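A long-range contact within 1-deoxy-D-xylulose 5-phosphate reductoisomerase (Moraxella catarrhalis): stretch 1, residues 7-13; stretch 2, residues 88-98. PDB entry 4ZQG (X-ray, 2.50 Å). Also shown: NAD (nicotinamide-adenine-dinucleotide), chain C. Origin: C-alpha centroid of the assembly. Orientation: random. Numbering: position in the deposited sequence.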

# COMPACT_ATOMS: atom_id res chain seq x y z
N GLN A 7 -8.81 -5.11 -27.08
CA GLN A 7 -8.46 -6.33 -26.38
C GLN A 7 -9.66 -7.29 -26.40
O GLN A 7 -10.71 -6.99 -25.86
CB GLN A 7 -8.04 -6.01 -24.95
CG GLN A 7 -7.38 -7.14 -24.17
CD GLN A 7 -7.00 -6.67 -22.78
OE1 GLN A 7 -7.05 -7.41 -21.79
NE2 GLN A 7 -6.65 -5.41 -22.70
N SER A 8 -9.46 -8.44 -27.02
CA SER A 8 -10.44 -9.48 -27.11
C SER A 8 -10.57 -10.24 -25.80
O SER A 8 -9.58 -10.69 -25.27
CB SER A 8 -9.98 -10.41 -28.21
OG SER A 8 -10.87 -11.48 -28.37
N LEU A 9 -11.78 -10.37 -25.28
CA LEU A 9 -12.05 -11.07 -24.01
C LEU A 9 -12.86 -12.35 -24.15
O LEU A 9 -13.87 -12.36 -24.80
CB LEU A 9 -12.88 -10.18 -23.12
CG LEU A 9 -12.18 -9.32 -22.10
CD1 LEU A 9 -10.92 -8.67 -22.66
CD2 LEU A 9 -13.16 -8.27 -21.62
N ALA A 10 -12.45 -13.41 -23.46
CA ALA A 10 -13.31 -14.55 -23.20
C ALA A 10 -13.61 -14.53 -21.73
O ALA A 10 -12.68 -14.51 -20.94
CB ALA A 10 -12.61 -15.85 -23.55
N ILE A 11 -14.88 -14.55 -21.37
CA ILE A 11 -15.28 -14.59 -19.96
C ILE A 11 -15.88 -15.94 -19.61
O ILE A 11 -17.04 -16.21 -19.89
CB ILE A 11 -16.25 -13.47 -19.62
CG1 ILE A 11 -15.62 -12.13 -19.96
CG2 ILE A 11 -16.63 -13.54 -18.16
CD1 ILE A 11 -16.57 -10.97 -19.84
N LEU A 12 -15.07 -16.79 -19.01
CA LEU A 12 -15.51 -18.10 -18.66
C LEU A 12 -16.19 -17.98 -17.34
O LEU A 12 -15.57 -17.61 -16.36
CB LEU A 12 -14.31 -19.04 -18.56
CG LEU A 12 -13.48 -19.28 -19.81
CD1 LEU A 12 -12.88 -20.67 -19.73
CD2 LEU A 12 -14.31 -19.25 -21.06
N GLY A 13 -17.47 -18.29 -17.29
CA GLY A 13 -18.25 -18.16 -16.04
C GLY A 13 -18.93 -16.80 -16.00
O GLY A 13 -19.10 -16.23 -14.95
N GLY A 88 -15.91 -27.26 -25.14
CA GLY A 88 -16.20 -25.88 -25.52
C GLY A 88 -15.36 -24.87 -24.77
O GLY A 88 -14.92 -23.88 -25.34
N LEU A 89 -15.15 -25.11 -23.49
CA LEU A 89 -14.37 -24.22 -22.68
C LEU A 89 -12.90 -24.21 -23.13
O LEU A 89 -12.29 -23.15 -23.26
CB LEU A 89 -14.48 -24.63 -21.21
CG LEU A 89 -15.89 -24.73 -20.64
CD1 LEU A 89 -15.88 -25.16 -19.18
CD2 LEU A 89 -16.61 -23.41 -20.80
N ILE A 90 -12.37 -25.38 -23.41
CA ILE A 90 -10.99 -25.51 -23.86
C ILE A 90 -10.80 -24.74 -25.16
O ILE A 90 -9.84 -24.00 -25.31
CB ILE A 90 -10.58 -27.02 -23.98
CG1 ILE A 90 -10.44 -27.62 -22.58
CG2 ILE A 90 -9.26 -27.21 -24.72
CD1 ILE A 90 -10.79 -29.10 -22.50
N GLU A 91 -11.75 -24.86 -26.05
CA GLU A 91 -11.71 -24.15 -27.31
C GLU A 91 -11.70 -22.65 -27.15
O GLU A 91 -10.93 -21.97 -27.80
CB GLU A 91 -12.94 -24.55 -28.13
CG GLU A 91 -12.87 -24.14 -29.59
CD GLU A 91 -14.13 -24.54 -30.38
OE1 GLU A 91 -14.68 -25.70 -30.28
OE2 GLU A 91 -14.53 -23.63 -31.13
N ILE A 92 -12.58 -22.13 -26.32
CA ILE A 92 -12.66 -20.70 -26.10
C ILE A 92 -11.41 -20.22 -25.43
O ILE A 92 -10.86 -19.18 -25.80
CB ILE A 92 -13.86 -20.36 -25.21
CG1 ILE A 92 -15.11 -20.29 -26.05
CG2 ILE A 92 -13.67 -19.02 -24.52
CD1 ILE A 92 -16.36 -20.58 -25.25
N ALA A 93 -10.94 -20.99 -24.43
CA ALA A 93 -9.73 -20.64 -23.71
C ALA A 93 -8.47 -20.61 -24.55
O ALA A 93 -7.54 -19.89 -24.19
CB ALA A 93 -9.54 -21.55 -22.52
N SER A 94 -8.42 -21.39 -25.64
CA SER A 94 -7.22 -21.42 -26.50
C SER A 94 -7.40 -20.78 -27.85
O SER A 94 -6.53 -20.85 -28.72
CB SER A 94 -6.72 -22.85 -26.68
OG SER A 94 -7.73 -23.69 -27.16
N ASP A 95 -8.52 -20.11 -28.02
CA ASP A 95 -8.92 -19.56 -29.28
C ASP A 95 -7.88 -18.54 -29.73
O ASP A 95 -7.50 -17.63 -28.99
CB ASP A 95 -10.33 -18.97 -29.11
CG ASP A 95 -10.95 -18.51 -30.40
OD1 ASP A 95 -10.25 -17.80 -31.16
OD2 ASP A 95 -12.16 -18.82 -30.63
N GLU A 96 -7.45 -18.70 -30.98
CA GLU A 96 -6.40 -17.84 -31.56
C GLU A 96 -6.84 -16.38 -31.51
O GLU A 96 -6.03 -15.51 -31.41
CB GLU A 96 -6.05 -18.31 -32.98
CG GLU A 96 -5.05 -17.46 -33.76
N ALA A 97 -8.14 -16.13 -31.52
CA ALA A 97 -8.67 -14.77 -31.57
C ALA A 97 -8.90 -14.10 -30.23
O ALA A 97 -9.30 -12.93 -30.21
CB ALA A 97 -9.98 -14.76 -32.36
N VAL A 98 -8.69 -14.84 -29.15
CA VAL A 98 -8.88 -14.33 -27.78
C VAL A 98 -7.56 -13.81 -27.21
O VAL A 98 -6.57 -14.54 -27.18
CB VAL A 98 -9.34 -15.48 -26.87
CG1 VAL A 98 -9.37 -15.06 -25.43
CG2 VAL A 98 -10.71 -15.93 -27.25
PA NAD C . -20.86 -18.31 -9.06
O1A NAD C . -21.32 -19.55 -8.38
O2A NAD C . -21.57 -16.99 -8.86
O5B NAD C . -20.63 -18.53 -10.65
C5B NAD C . -19.87 -19.60 -11.20
C4B NAD C . -19.83 -19.51 -12.73
O4B NAD C . -19.21 -20.72 -13.20
C3B NAD C . -21.21 -19.41 -13.38
O3B NAD C . -21.20 -18.58 -14.54
C2B NAD C . -21.51 -20.85 -13.78
O2B NAD C . -22.24 -20.96 -15.00
C1B NAD C . -20.15 -21.51 -13.94
N9A NAD C . -20.17 -22.93 -13.49
C8A NAD C . -20.65 -23.38 -12.31
N7A NAD C . -20.54 -24.72 -12.21
C5A NAD C . -19.98 -25.16 -13.34
C6A NAD C . -19.60 -26.51 -13.83
N6A NAD C . -19.82 -27.62 -13.06
N1A NAD C . -19.05 -26.54 -15.07
C2A NAD C . -18.87 -25.42 -15.83
N3A NAD C . -19.20 -24.16 -15.44
C4A NAD C . -19.74 -23.99 -14.20
O3 NAD C . -19.30 -18.14 -8.63
PN NAD C . -18.51 -16.83 -8.14
O1N NAD C . -18.98 -16.60 -6.72
O2N NAD C . -18.55 -15.81 -9.25
O5D NAD C . -17.05 -17.51 -8.10
C5D NAD C . -16.25 -17.65 -9.27
C4D NAD C . -14.80 -17.96 -8.89
O4D NAD C . -14.10 -16.78 -8.48
C3D NAD C . -14.75 -18.93 -7.73
O3D NAD C . -13.62 -19.78 -7.94
C2D NAD C . -14.60 -18.05 -6.51
O2D NAD C . -14.00 -18.77 -5.42
C1D NAD C . -13.77 -16.90 -7.08
N1N NAD C . -14.01 -15.63 -6.37
C2N NAD C . -15.24 -15.06 -6.36
C3N NAD C . -15.48 -13.86 -5.66
C7N NAD C . -16.83 -13.18 -5.64
O7N NAD C . -16.92 -12.03 -5.27
N7N NAD C . -17.92 -13.84 -6.04
C4N NAD C . -14.43 -13.27 -4.98
C5N NAD C . -13.19 -13.87 -5.03
C6N NAD C . -12.99 -15.05 -5.72

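Strand 7-12 lies against the C-terminal part of a helix, residues 88-93, and the loop that follows it. The strand and helix run nearly antiparallel, at 155° between their N-to-C directions, with a closest axial approach of 9.4 Å. The start of the strand therefore meets the loop and its end meets the helix. Together the two stretches bury 329 Å², mostly through alternate strand residues whose CA-to-CB bonds point toward the partner.

Gln 7 opens the strand without reaching stretch 2. Ser 8 makes the one hydrogen bond across the interface: its side chain, with chi1 in the t rotamer, places OG 2.8 Å from Ala 97 O, to which it donates. Here the backbones come close, with Ser 8 CA 5.1 Å from Val 98 CA, and a short hydroxyl side chain is enough to reach the carbonyl; the same OG also lies 3.5 Å from Val 98 CA. That carbonyl belongs to a type I turn from Asp 95 to Val 98, closed by Val 98 N donating to Asp 95 O at 3.0 Å. Asp 95 steadies the turn further, its OD1 accepting from Ala 97 N at 2.7 Å.

Leu 9 points away from stretch 2 and, though buried, contributes almost nothing to the contact. Ala 10 points back toward it, and its methyl group meets two larger apolar side chains: Ala 10 CB is 3.5 Å from Ile 92 CG2 and 3.8 Å from Val 98 CG1. A single methyl is thus sufficient to bridge the helix and the loop. Ile 11 again points away and makes no contact.

Leu 12 supplies the largest covered area of any residue in the pair, 71 Å². Its branched end spreads over the helix, with chi1 in m and chi2 in t. Leu 12 CD2 packs 3.5 Å from Ile 92 CG2, while Leu 12 CD1 lies 4.4 Å from both Ala 93 CB and Leu 89 O. Ile 92, whose CA-to-CB bond points toward the strand, is consequently shared: its CG2 touches both Ala 10 and Leu 12. The small side chain of Ala 93 adds a lighter contact beside it.

Gly 13 ends the stretch beyond the reach of the helix and turns to the dinucleotide instead, its O 3.2 Å from NAD O3B. Its phi/psi of 93/36 would jam a CB against the preceding carbonyl oxygen, and an ideal CB would also lie 3.4 Å from NAD C4B, so glycine suits this position on both counts.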